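Side-chain contacts in Bd0816 (Bdellovibrio bacteriovorus HD100, PDB 5CER), which probably acts as a serine-type D-Ala-D-Ala carboxypeptidase of the peptidase S13 family, trimming peptidoglycan peptides: residues I34-T39 / K208-Q213; L87-N92 / V166-K171. The protein carries 2 engineered substitutions. One frame throughout, in Å; residues are numbered along the deposited sequence.

Contact 1 of 2, residues I34-T39 / K208-Q213; sequences ISKVIT and KRMNNQ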
# COMPACT_ATOMS: atom_id res chain seq x y z
N ILE A 34 6.40 -7.34 1.52
CA ILE A 34 5.92 -8.69 1.13
C ILE A 34 5.85 -9.65 2.35
O ILE A 34 5.21 -10.69 2.29
CB ILE A 34 6.64 -9.33 -0.07
CG1 ILE A 34 8.07 -9.74 0.25
CG2 ILE A 34 6.55 -8.41 -1.26
CD1 ILE A 34 8.72 -10.51 -0.87
N SER A 35 6.48 -9.25 3.45
CA SER A 35 6.18 -9.80 4.78
C SER A 35 4.68 -9.92 5.07
O SER A 35 4.27 -10.87 5.75
CB SER A 35 6.76 -8.90 5.88
OG SER A 35 8.15 -8.95 5.92
N LYS A 36 3.90 -8.95 4.61
CA LYS A 36 2.45 -8.96 4.85
C LYS A 36 1.72 -10.13 4.21
O LYS A 36 0.66 -10.54 4.67
CB LYS A 36 1.83 -7.62 4.46
CG LYS A 36 2.29 -6.46 5.34
CD LYS A 36 1.67 -5.14 4.87
CE LYS A 36 1.98 -4.00 5.82
NZ LYS A 36 3.13 -3.17 5.38
N VAL A 37 2.28 -10.65 3.14
CA VAL A 37 1.75 -11.87 2.51
C VAL A 37 1.79 -13.05 3.51
O VAL A 37 0.86 -13.83 3.58
CB VAL A 37 2.51 -12.25 1.22
CG1 VAL A 37 1.85 -13.47 0.58
CG2 VAL A 37 2.46 -11.09 0.24
N ILE A 38 2.88 -13.13 4.27
CA ILE A 38 3.06 -14.17 5.25
C ILE A 38 2.17 -13.93 6.45
O ILE A 38 1.53 -14.85 6.96
CB ILE A 38 4.54 -14.28 5.69
CG1 ILE A 38 5.43 -14.60 4.47
CG2 ILE A 38 4.69 -15.36 6.77
CD1 ILE A 38 6.91 -14.61 4.75
N THR A 39 2.13 -12.69 6.91
CA THR A 39 1.23 -12.30 7.99
C THR A 39 -0.22 -12.63 7.64
O THR A 39 -0.97 -13.21 8.48
CB THR A 39 1.43 -10.83 8.33
OG1 THR A 39 2.80 -10.62 8.73
CG2 THR A 39 0.53 -10.43 9.47
N LYS A 208 -7.36 -7.51 2.68
CA LYS A 208 -7.36 -6.85 1.39
C LYS A 208 -7.02 -5.37 1.55
O LYS A 208 -6.21 -4.82 0.80
CB LYS A 208 -8.70 -7.02 0.70
CG LYS A 208 -8.77 -6.36 -0.68
CD LYS A 208 -8.05 -7.17 -1.74
CE LYS A 208 -8.11 -6.45 -3.08
NZ LYS A 208 -7.80 -7.28 -4.28
N ARG A 209 -7.64 -4.74 2.55
CA ARG A 209 -7.36 -3.34 2.85
C ARG A 209 -5.88 -3.11 3.27
O ARG A 209 -5.21 -2.20 2.74
CB ARG A 209 -8.30 -2.84 3.95
CG ARG A 209 -8.15 -1.40 4.37
CD ARG A 209 -8.31 -0.47 3.22
NE ARG A 209 -8.57 0.89 3.69
CZ ARG A 209 -8.68 1.96 2.89
NH1 ARG A 209 -8.48 1.88 1.56
NH2 ARG A 209 -8.92 3.15 3.44
N MET A 210 -5.38 -3.95 4.18
CA MET A 210 -4.01 -3.87 4.63
C MET A 210 -3.02 -4.01 3.48
O MET A 210 -2.07 -3.24 3.37
CB MET A 210 -3.75 -5.00 5.64
CG MET A 210 -2.29 -5.20 6.04
SD MET A 210 -2.13 -6.63 7.12
CE MET A 210 -2.19 -7.96 5.88
N ASN A 211 -3.22 -5.03 2.65
CA ASN A 211 -2.35 -5.32 1.54
C ASN A 211 -2.41 -4.26 0.44
O ASN A 211 -1.41 -4.00 -0.23
CB ASN A 211 -2.62 -6.77 1.04
CG ASN A 211 -2.09 -7.80 2.01
OD1 ASN A 211 -0.99 -7.62 2.58
ND2 ASN A 211 -2.82 -8.88 2.21
N ASN A 212 -3.59 -3.71 0.20
CA ASN A 212 -3.74 -2.60 -0.75
C ASN A 212 -2.88 -1.41 -0.35
O ASN A 212 -2.16 -0.84 -1.18
CB ASN A 212 -5.22 -2.16 -0.83
CG ASN A 212 -6.08 -3.05 -1.75
OD1 ASN A 212 -5.58 -3.88 -2.54
ND2 ASN A 212 -7.39 -2.85 -1.67
N GLN A 213 -3.04 -1.01 0.90
CA GLN A 213 -2.39 0.16 1.43
C GLN A 213 -0.91 -0.11 1.81
O GLN A 213 -0.14 0.86 1.94
CB GLN A 213 -3.10 0.67 2.72
CG GLN A 213 -4.52 1.14 2.54
CD GLN A 213 -5.06 1.73 3.81
OE1 GLN A 213 -4.97 1.13 4.90
NE2 GLN A 213 -5.65 2.90 3.70

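Contact 2 of 2, residues L87-N92 / V166-K171; sequences LISELN and VFMLEK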
# COMPACT_ATOMS: atom_id res chain seq x y z
N LEU A 87 -20.02 3.23 14.09
CA LEU A 87 -20.54 2.92 15.42
C LEU A 87 -21.41 4.07 15.93
O LEU A 87 -22.45 3.84 16.58
CB LEU A 87 -19.40 2.66 16.42
CG LEU A 87 -19.80 2.50 17.89
CD1 LEU A 87 -20.74 1.32 18.08
CD2 LEU A 87 -18.60 2.38 18.80
N ILE A 88 -21.00 5.29 15.65
CA ILE A 88 -21.77 6.48 16.06
C ILE A 88 -23.12 6.51 15.36
O ILE A 88 -24.13 6.75 16.02
CB ILE A 88 -20.96 7.77 15.85
CG1 ILE A 88 -19.78 7.77 16.84
CG2 ILE A 88 -21.82 9.02 16.04
CD1 ILE A 88 -18.84 8.97 16.79
N SER A 89 -23.12 6.29 14.05
CA SER A 89 -24.37 6.13 13.29
C SER A 89 -25.26 5.07 13.93
O SER A 89 -26.43 5.32 14.22
CB SER A 89 -24.07 5.76 11.82
OG SER A 89 -25.26 5.43 11.11
N GLU A 90 -24.67 3.91 14.19
CA GLU A 90 -25.36 2.79 14.80
C GLU A 90 -25.94 3.08 16.17
O GLU A 90 -27.06 2.65 16.49
CB GLU A 90 -24.45 1.57 14.89
CG GLU A 90 -24.22 0.88 13.56
CD GLU A 90 -25.53 0.37 12.99
OE1 GLU A 90 -26.05 -0.64 13.51
OE2 GLU A 90 -26.03 0.99 12.00
N LEU A 91 -25.20 3.80 16.99
CA LEU A 91 -25.67 4.17 18.33
C LEU A 91 -26.93 5.05 18.22
O LEU A 91 -27.91 4.86 18.98
CB LEU A 91 -24.56 4.83 19.15
CG LEU A 91 -23.53 3.84 19.68
CD1 LEU A 91 -22.29 4.57 20.21
CD2 LEU A 91 -24.10 2.93 20.75
N ASN A 92 -26.89 5.98 17.29
CA ASN A 92 -28.01 6.91 17.05
C ASN A 92 -29.26 6.16 16.52
O ASN A 92 -30.37 6.49 16.89
CB ASN A 92 -27.60 8.04 16.07
CG ASN A 92 -26.67 9.10 16.69
OD1 ASN A 92 -26.37 10.18 16.13
ND2 ASN A 92 -26.18 8.77 17.85
N VAL A 166 -24.31 -0.24 2.43
CA VAL A 166 -24.38 -0.14 3.90
C VAL A 166 -24.98 1.18 4.28
O VAL A 166 -24.58 2.22 3.78
CB VAL A 166 -23.00 -0.25 4.58
CG1 VAL A 166 -23.14 -0.08 6.09
CG2 VAL A 166 -22.32 -1.57 4.25
N PHE A 167 -25.97 1.12 5.16
CA PHE A 167 -26.67 2.30 5.62
C PHE A 167 -25.89 3.02 6.72
O PHE A 167 -25.53 2.40 7.74
CB PHE A 167 -28.08 1.94 6.15
CG PHE A 167 -28.83 3.13 6.68
CD1 PHE A 167 -28.66 3.53 8.01
CD2 PHE A 167 -29.68 3.86 5.86
CE1 PHE A 167 -29.35 4.64 8.51
CE2 PHE A 167 -30.37 4.97 6.35
CZ PHE A 167 -30.21 5.36 7.67
N MET A 168 -25.76 4.33 6.58
CA MET A 168 -25.30 5.22 7.65
C MET A 168 -26.16 6.46 7.65
O MET A 168 -26.64 6.90 6.62
CB MET A 168 -23.86 5.65 7.43
CG MET A 168 -22.86 4.50 7.44
SD MET A 168 -21.18 5.07 7.05
CE MET A 168 -20.77 6.04 8.50
N LEU A 169 -26.38 7.03 8.84
CA LEU A 169 -27.15 8.27 8.96
C LEU A 169 -26.38 9.42 8.32
O LEU A 169 -25.18 9.42 8.31
CB LEU A 169 -27.44 8.56 10.42
CG LEU A 169 -28.37 7.57 11.12
CD1 LEU A 169 -28.29 7.72 12.62
CD2 LEU A 169 -29.82 7.74 10.63
N GLU A 170 -27.10 10.39 7.78
CA GLU A 170 -26.46 11.60 7.26
C GLU A 170 -25.62 12.36 8.30
O GLU A 170 -24.50 12.77 8.01
CB GLU A 170 -27.47 12.59 6.68
CG GLU A 170 -26.84 13.46 5.61
CD GLU A 170 -27.81 14.45 4.99
OE1 GLU A 170 -29.05 14.22 5.07
OE2 GLU A 170 -27.32 15.45 4.41
N LYS A 171 -26.16 12.50 9.50
CA LYS A 171 -25.66 13.54 10.43
C LYS A 171 -25.76 13.14 11.91
O LYS A 171 -26.38 13.82 12.71
CB LYS A 171 -26.32 14.89 10.04
CG LYS A 171 -26.04 16.15 10.93
CD LYS A 171 -24.83 16.97 10.46
CE LYS A 171 -24.66 18.42 11.08
NZ LYS A 171 -25.79 19.02 11.87
O HOH W 1 -25.79 3.17 10.33

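Contact 1 of 2, residues I34-T39 / K208-Q213
K36 starts with CG anti to its carbonyl carbon (chi1 -66°) and runs straight to CE, bending only at chi4. M210 starts the other way, with CG anti to its backbone N (chi1 170°), and reaches across to helix 35-47. The two helices belong to the penicillin-binding-protein and beta-lactamase fold. By sequence and family, K36 stands at the lysine position of the SxxK motif, whose serine is absent from the deposited chain. The short helical segments run antiparallel, at 173°, with axes 10.5 Å apart. Side chains bridge the gap.

The K36 chain passes at a slant across that of M210, with K36 CD 4.1 Å from M210 CG. M210 bends at chi3, which sets its methyl CE 4.0 Å from K36 O, a van der Waals contact. K36 O is hydrogen-bonded by T40 OG1. K36 NZ is carried away from helix 203-213 and bonds to N216 OD1, where N216 fits the asparagine of the SxN motif. K320, which fits the KTG lysine, touches K36, V37 and N211. The contact therefore probably forms part of the active-site wall.

All the touching residues are buried. A219 of helix 216-225 packs against both K36 and M210. The polar end of N211 is engaged chiefly with V294, outside the two segments. Towards K36, its amide makes a van der Waals contact, with N211 OD1 3.4 Å from K36 CB.

Contact 2 of 2, residues L87-N92 / V166-K171
S89 and L169 join helix 81-93 to the irregular loop between helix 151-163 and strand 175-181. Helix 81-93 is the helix of a beta-alpha-beta crossover between the parallel strands 67-72 and 98-104 of the mixed sheet, and the loop packs on it.

The direct polar link is a single hydrogen bond. L169 N donates to S89 OG at 3.0 Å, and the bond is nearly straight, 169° at the hydrogen. S89 OG lies anti to its own backbone N (chi1 172°), which brings it up to the loop backbone.

A water adds a second polar link. It donates to E90 OE2 at 2.8 Å and to F167 O at 2.7 Å. Its contact with S89 OG is too short to be trusted in detail. The other carboxylate oxygen, E90 OE1, forms a salt bridge with R93 and accepts from L398 N. N92 OD1 accepts from T173 N, further along the loop.

The remaining contacts are van der Waals. M168 CA lies 3.5 Å from S89 OG, and the M168 side chain goes on to pack against Y154 and F86. The branch methyl L169 CD1 lies against the helix, 3.4 Å from S89 O and 3.5 Å from N92 CB.

The two contacts lie in different parts of the chain. Their centres are 29 Å apart, their nearest atoms about 13 Å, and they do not touch. They share no helix or strand. Contact 1 joins helices 35-47 and 203-213 about 5 Å from the centre of the chain. Contact 2 lies about 24 Å out, beside the mixed sheet that includes strands 98-104 and 175-181. Along the chain, both segments of contact 2 fall between those of contact 1. The chain thus leaves the probable active-site region after helix 35-47, builds most of the outlying sheet region, and returns with helix 203-213.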